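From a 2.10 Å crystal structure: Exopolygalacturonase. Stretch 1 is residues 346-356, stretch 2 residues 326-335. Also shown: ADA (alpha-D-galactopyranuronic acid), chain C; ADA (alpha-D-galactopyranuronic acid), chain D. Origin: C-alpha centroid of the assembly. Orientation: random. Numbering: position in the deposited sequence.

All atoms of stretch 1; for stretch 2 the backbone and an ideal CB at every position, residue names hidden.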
# COMPACT_ATOMS: atom_id res chain seq x y z
N GLY A 346 -3.21 11.58 -5.97
CA GLY A 346 -4.54 12.22 -5.92
C GLY A 346 -5.79 11.40 -6.20
O GLY A 346 -6.90 11.75 -5.74
N PHE A 347 -5.64 10.33 -6.97
CA PHE A 347 -6.82 9.65 -7.49
C PHE A 347 -7.49 8.76 -6.47
O PHE A 347 -6.86 8.31 -5.52
CB PHE A 347 -6.59 8.93 -8.85
CG PHE A 347 -5.46 7.93 -8.88
CD1 PHE A 347 -5.67 6.60 -8.48
CD2 PHE A 347 -4.21 8.27 -9.40
CE1 PHE A 347 -4.65 5.66 -8.54
CE2 PHE A 347 -3.17 7.33 -9.46
CZ PHE A 347 -3.40 6.01 -9.04
N THR A 348 -8.79 8.54 -6.68
CA THR A 348 -9.60 7.63 -5.89
C THR A 348 -9.75 6.30 -6.63
O THR A 348 -9.91 6.27 -7.87
CB THR A 348 -10.96 8.29 -5.55
OG1 THR A 348 -10.70 9.43 -4.72
CG2 THR A 348 -11.89 7.37 -4.78
N VAL A 349 -9.67 5.20 -5.88
CA VAL A 349 -9.85 3.85 -6.40
C VAL A 349 -11.14 3.28 -5.82
O VAL A 349 -11.33 3.25 -4.59
CB VAL A 349 -8.66 2.89 -6.05
CG1 VAL A 349 -8.97 1.42 -6.49
CG2 VAL A 349 -7.42 3.31 -6.74
N ARG A 350 -12.01 2.82 -6.71
CA ARG A 350 -13.24 2.18 -6.28
C ARG A 350 -13.43 0.85 -6.97
O ARG A 350 -12.96 0.68 -8.06
CB ARG A 350 -14.41 3.10 -6.58
CG ARG A 350 -14.44 4.28 -5.62
CD ARG A 350 -15.60 5.17 -5.84
NE ARG A 350 -15.60 6.17 -4.79
CZ ARG A 350 -16.38 7.24 -4.78
NH1 ARG A 350 -17.24 7.45 -5.77
NH2 ARG A 350 -16.30 8.08 -3.76
N ASN A 351 -14.08 -0.09 -6.29
CA ASN A 351 -14.73 -1.24 -6.94
C ASN A 351 -13.86 -2.09 -7.92
O ASN A 351 -14.26 -2.26 -9.08
CB ASN A 351 -15.98 -0.72 -7.68
CG ASN A 351 -17.06 -1.77 -7.84
OD1 ASN A 351 -18.13 -1.49 -8.39
ND2 ASN A 351 -16.81 -2.97 -7.35
N PRO A 352 -12.72 -2.65 -7.46
CA PRO A 352 -11.92 -3.42 -8.40
C PRO A 352 -12.57 -4.78 -8.58
O PRO A 352 -13.18 -5.30 -7.63
CB PRO A 352 -10.58 -3.56 -7.67
CG PRO A 352 -10.97 -3.65 -6.22
CD PRO A 352 -12.13 -2.67 -6.10
N ALA A 353 -12.47 -5.37 -9.77
CA ALA A 353 -12.96 -6.73 -9.97
C ALA A 353 -12.09 -7.78 -9.25
O ALA A 353 -12.59 -8.80 -8.82
CB ALA A 353 -13.10 -7.05 -11.48
N PHE A 354 -10.80 -7.49 -9.09
CA PHE A 354 -9.88 -8.39 -8.37
C PHE A 354 -9.06 -7.49 -7.41
O PHE A 354 -9.63 -7.00 -6.40
CB PHE A 354 -9.06 -9.18 -9.40
CG PHE A 354 -8.19 -10.29 -8.82
CD1 PHE A 354 -8.62 -11.09 -7.79
CD2 PHE A 354 -6.94 -10.53 -9.37
CE1 PHE A 354 -7.80 -12.13 -7.29
CE2 PHE A 354 -6.11 -11.57 -8.88
CZ PHE A 354 -6.55 -12.36 -7.83
N HIS A 355 -7.80 -7.22 -7.73
CA HIS A 355 -6.92 -6.40 -6.89
C HIS A 355 -7.05 -4.93 -7.25
O HIS A 355 -7.61 -4.59 -8.29
CB HIS A 355 -5.42 -6.77 -7.05
CG HIS A 355 -5.07 -8.20 -6.74
ND1 HIS A 355 -5.60 -8.90 -5.67
CD2 HIS A 355 -4.19 -9.04 -7.32
CE1 HIS A 355 -5.08 -10.11 -5.63
NE2 HIS A 355 -4.21 -10.22 -6.61
N GLY A 356 -6.50 -4.05 -6.40
CA GLY A 356 -6.49 -2.60 -6.64
C GLY A 356 -5.31 -2.24 -7.51
O GLY A 356 -5.30 -2.55 -8.72
N UNK A 326 -12.40 -17.89 -10.57
CA UNK A 326 -12.48 -16.86 -9.54
C UNK A 326 -11.10 -16.33 -9.09
O UNK A 326 -10.91 -15.10 -8.94
CB UNK A 326 -13.23 -17.42 -8.33
N UNK A 327 -10.14 -17.24 -8.90
CA UNK A 327 -8.81 -16.88 -8.42
C UNK A 327 -7.87 -16.21 -9.41
O UNK A 327 -6.92 -15.51 -9.00
CB UNK A 327 -8.13 -18.15 -7.90
N UNK A 328 -8.12 -16.39 -10.71
CA UNK A 328 -7.16 -15.94 -11.72
C UNK A 328 -7.71 -15.01 -12.80
O UNK A 328 -6.96 -14.24 -13.40
CB UNK A 328 -6.56 -17.17 -12.40
N UNK A 329 -9.00 -15.07 -13.05
CA UNK A 329 -9.56 -14.48 -14.26
C UNK A 329 -10.37 -13.18 -14.09
O UNK A 329 -10.92 -12.66 -15.06
CB UNK A 329 -10.46 -15.52 -14.93
N UNK A 330 -10.42 -12.63 -12.88
CA UNK A 330 -11.00 -11.28 -12.67
C UNK A 330 -9.93 -10.22 -12.91
O UNK A 330 -8.80 -10.40 -12.46
CB UNK A 330 -11.57 -11.14 -11.26
N UNK A 331 -10.27 -9.15 -13.62
CA UNK A 331 -9.35 -8.04 -13.86
C UNK A 331 -9.08 -7.19 -12.61
O UNK A 331 -10.00 -6.66 -11.98
CB UNK A 331 -9.91 -7.15 -14.97
N UNK A 332 -7.80 -7.05 -12.26
CA UNK A 332 -7.36 -6.07 -11.27
C UNK A 332 -7.56 -4.66 -11.80
O UNK A 332 -7.82 -4.47 -13.00
CB UNK A 332 -5.89 -6.30 -10.90
N UNK A 333 -7.45 -3.68 -10.93
CA UNK A 333 -7.68 -2.31 -11.36
C UNK A 333 -6.50 -1.73 -12.16
O UNK A 333 -6.69 -1.07 -13.18
CB UNK A 333 -7.96 -1.43 -10.14
N UNK A 334 -5.28 -1.99 -11.70
CA UNK A 334 -4.10 -1.40 -12.30
C UNK A 334 -2.95 -2.37 -12.15
O UNK A 334 -2.73 -2.91 -11.08
CB UNK A 334 -3.77 -0.05 -11.67
N UNK A 335 -2.22 -2.62 -13.24
CA UNK A 335 -1.06 -3.49 -13.18
C UNK A 335 0.07 -2.88 -13.97
O UNK A 335 0.03 -2.84 -15.19
CB UNK A 335 -1.39 -4.89 -13.70
C1 ADA C . -1.10 -13.11 -2.73
C2 ADA C . -0.05 -11.97 -2.69
C3 ADA C . -0.61 -10.79 -3.50
C4 ADA C . -0.89 -11.23 -4.97
C5 ADA C . -1.89 -12.41 -4.97
C6 ADA C . -2.29 -13.04 -6.34
O2 ADA C . 0.26 -11.60 -1.33
O3 ADA C . 0.27 -9.67 -3.44
O4 ADA C . 0.31 -11.59 -5.65
O5 ADA C . -1.42 -13.49 -4.11
O6B ADA C . -2.23 -14.28 -6.42
O6A ADA C . -2.66 -12.28 -7.27
C1 ADA D . -4.90 -11.88 0.05
C2 ADA D . -4.68 -11.51 -1.43
C3 ADA D . -4.70 -12.83 -2.23
C4 ADA D . -3.37 -13.54 -1.90
C5 ADA D . -3.41 -13.86 -0.39
C6 ADA D . -2.09 -14.51 0.08
O1 ADA D . -6.12 -12.66 0.28
O2 ADA D . -5.61 -10.57 -1.91
O3 ADA D . -4.93 -12.65 -3.65
O4 ADA D . -2.30 -12.58 -2.10
O5 ADA D . -3.72 -12.65 0.43
O6B ADA D . -1.14 -13.75 0.39
O6A ADA D . -2.04 -15.76 0.13

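Position 326 is helical (phi/psi -65/-43), its CA-to-CB bond points away, and nothing of stretch 1 lies within 5.5 Å of the ideal CB, so many residues would suit. It is Tyr326, whose carbonyl matters later. Position 327, still helical at -74/-23, also points away, its ideal CB equally clear; the backbone angles do not demand glycine, so alanine or a small polar residue would suit. The deposited residue is Gly327, and Gly327 O approaches Phe354 CZ at 3.4 Å. Positions 328 and 329 point away as well, and polar or long side chains would be natural candidates. They are Gln328 and Arg329.

At position 330 the bond turns toward stretch 1. The ideal CB sits 3.5 Å from Ala353 O and 3.7 Å from Phe354 CB, so there is a carbonyl acceptor beside an aromatic ring. A long donor, lysine or arginine, could exploit both. Arg330 is found. Its NH1 donates to Ala353 O (2.9 Å, 139°), near the guanidinium plane, while Phe354 CD1 lies over one face of that group, 3.4 Å from Arg330 NH2. The chain is also held by Arg330 NE donating to Tyr326 O (2.8 Å, 168°), with a weak second bond from Arg330 NH2 to Tyr326 O (3.3 Å).

Position 331 points away, and Ala353 CB is 4.7 Å from its ideal CB, so many side chains would do. It is Ser331, whose OG is bonded elsewhere in the structure; toward stretch 1 its backbone acts, with Ser331 O 3.2 Å from Ala353 CB, and a water donates to Ser331 O (2.7 Å) while accepting from Ala353 N (2.8 Å).

Position 332 points sideways, with its ideal CB 3.6 Å from His355 O and 4.5 Å from Phe354 CB. The nearby His355 N is a possible donor, which favours a short side chain carrying an acceptor: serine, threonine or perhaps aspartate. Ser332, with chi1 at -73° (m), receives the hydrogen bond from His355 N at OG (3.2 Å, 145°). The same histidine also uses its side chain: His355 NE2 donates to chain C ADA O6A (2.7 Å, 174°).

Position 333 points toward stretch 1. Its ideal CB is tight against Gly356 O (3.2 Å) and 4.2 Å from Pro352 CB, with Val349 beyond, so an apolar residue such as leucine, isoleucine or methionine would fit. Leu333 sends CD1 to Val349 CG1 (3.8 Å) and Arg350 O (3.5 Å), while its CB meets Pro352 CB at 4.1 Å. Leu333 N donates to His355 O (2.8 Å, 151°) and only weakly to Gly356 O (3.3 Å, 122°).

Position 334 is extended (-149/132) and sideways, its ideal CB 4.2 Å from Gly356 O. A long flexible apolar chain could reach the Phe347 ring. Met334 does so, bringing CE to 3.9 Å from Phe347 CZ, and its N donates to Gly356 O (3.0 Å, 139°).

Position 335, also extended, has no stretch 1 neighbour within 5.5 Å of its ideal CB; beta-branched residues suit such angles. It is Thr335.

Stretch 2 326-335: YGQRRSSLMT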
# COMPACT_ATOMS: atom_id res chain seq x y z
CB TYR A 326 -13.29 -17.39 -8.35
CG TYR A 326 -13.72 -16.32 -7.37
CD1 TYR A 326 -14.80 -15.47 -7.65
CD2 TYR A 326 -13.04 -16.17 -6.14
CE1 TYR A 326 -15.20 -14.47 -6.72
CE2 TYR A 326 -13.42 -15.19 -5.22
CZ TYR A 326 -14.49 -14.34 -5.52
OH TYR A 326 -14.85 -13.40 -4.61
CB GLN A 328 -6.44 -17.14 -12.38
CG GLN A 328 -5.80 -18.14 -11.42
CD GLN A 328 -4.76 -17.52 -10.47
OE1 GLN A 328 -4.58 -17.98 -9.36
NE2 GLN A 328 -4.10 -16.48 -10.91
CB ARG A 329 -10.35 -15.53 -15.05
CG ARG A 329 -9.58 -16.84 -15.37
CD ARG A 329 -8.56 -16.64 -16.45
NE ARG A 329 -9.16 -15.96 -17.59
CZ ARG A 329 -8.50 -15.22 -18.47
NH1 ARG A 329 -7.18 -15.06 -18.35
NH2 ARG A 329 -9.16 -14.64 -19.47
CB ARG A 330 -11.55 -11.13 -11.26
CG ARG A 330 -12.54 -12.18 -10.86
CD ARG A 330 -13.03 -11.98 -9.45
NE ARG A 330 -12.22 -12.68 -8.46
CZ ARG A 330 -11.92 -12.20 -7.25
NH1 ARG A 330 -12.34 -10.98 -6.89
NH2 ARG A 330 -11.20 -12.92 -6.42
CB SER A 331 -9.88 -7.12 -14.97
OG SER A 331 -9.58 -7.60 -16.28
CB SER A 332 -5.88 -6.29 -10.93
OG SER A 332 -5.75 -7.44 -10.14
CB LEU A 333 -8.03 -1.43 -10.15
CG LEU A 333 -8.61 -0.06 -10.53
CD1 LEU A 333 -10.02 0.13 -9.96
CD2 LEU A 333 -7.65 1.05 -10.13
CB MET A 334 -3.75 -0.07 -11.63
CG MET A 334 -2.73 0.73 -12.40
SD MET A 334 -2.23 2.27 -11.62
CE MET A 334 -3.73 3.25 -11.73
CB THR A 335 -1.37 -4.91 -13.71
OG1 THR A 335 -2.44 -5.47 -12.94
CG2 THR A 335 -0.14 -5.81 -13.60
O HOH W 1 -11.10 -4.20 -11.88
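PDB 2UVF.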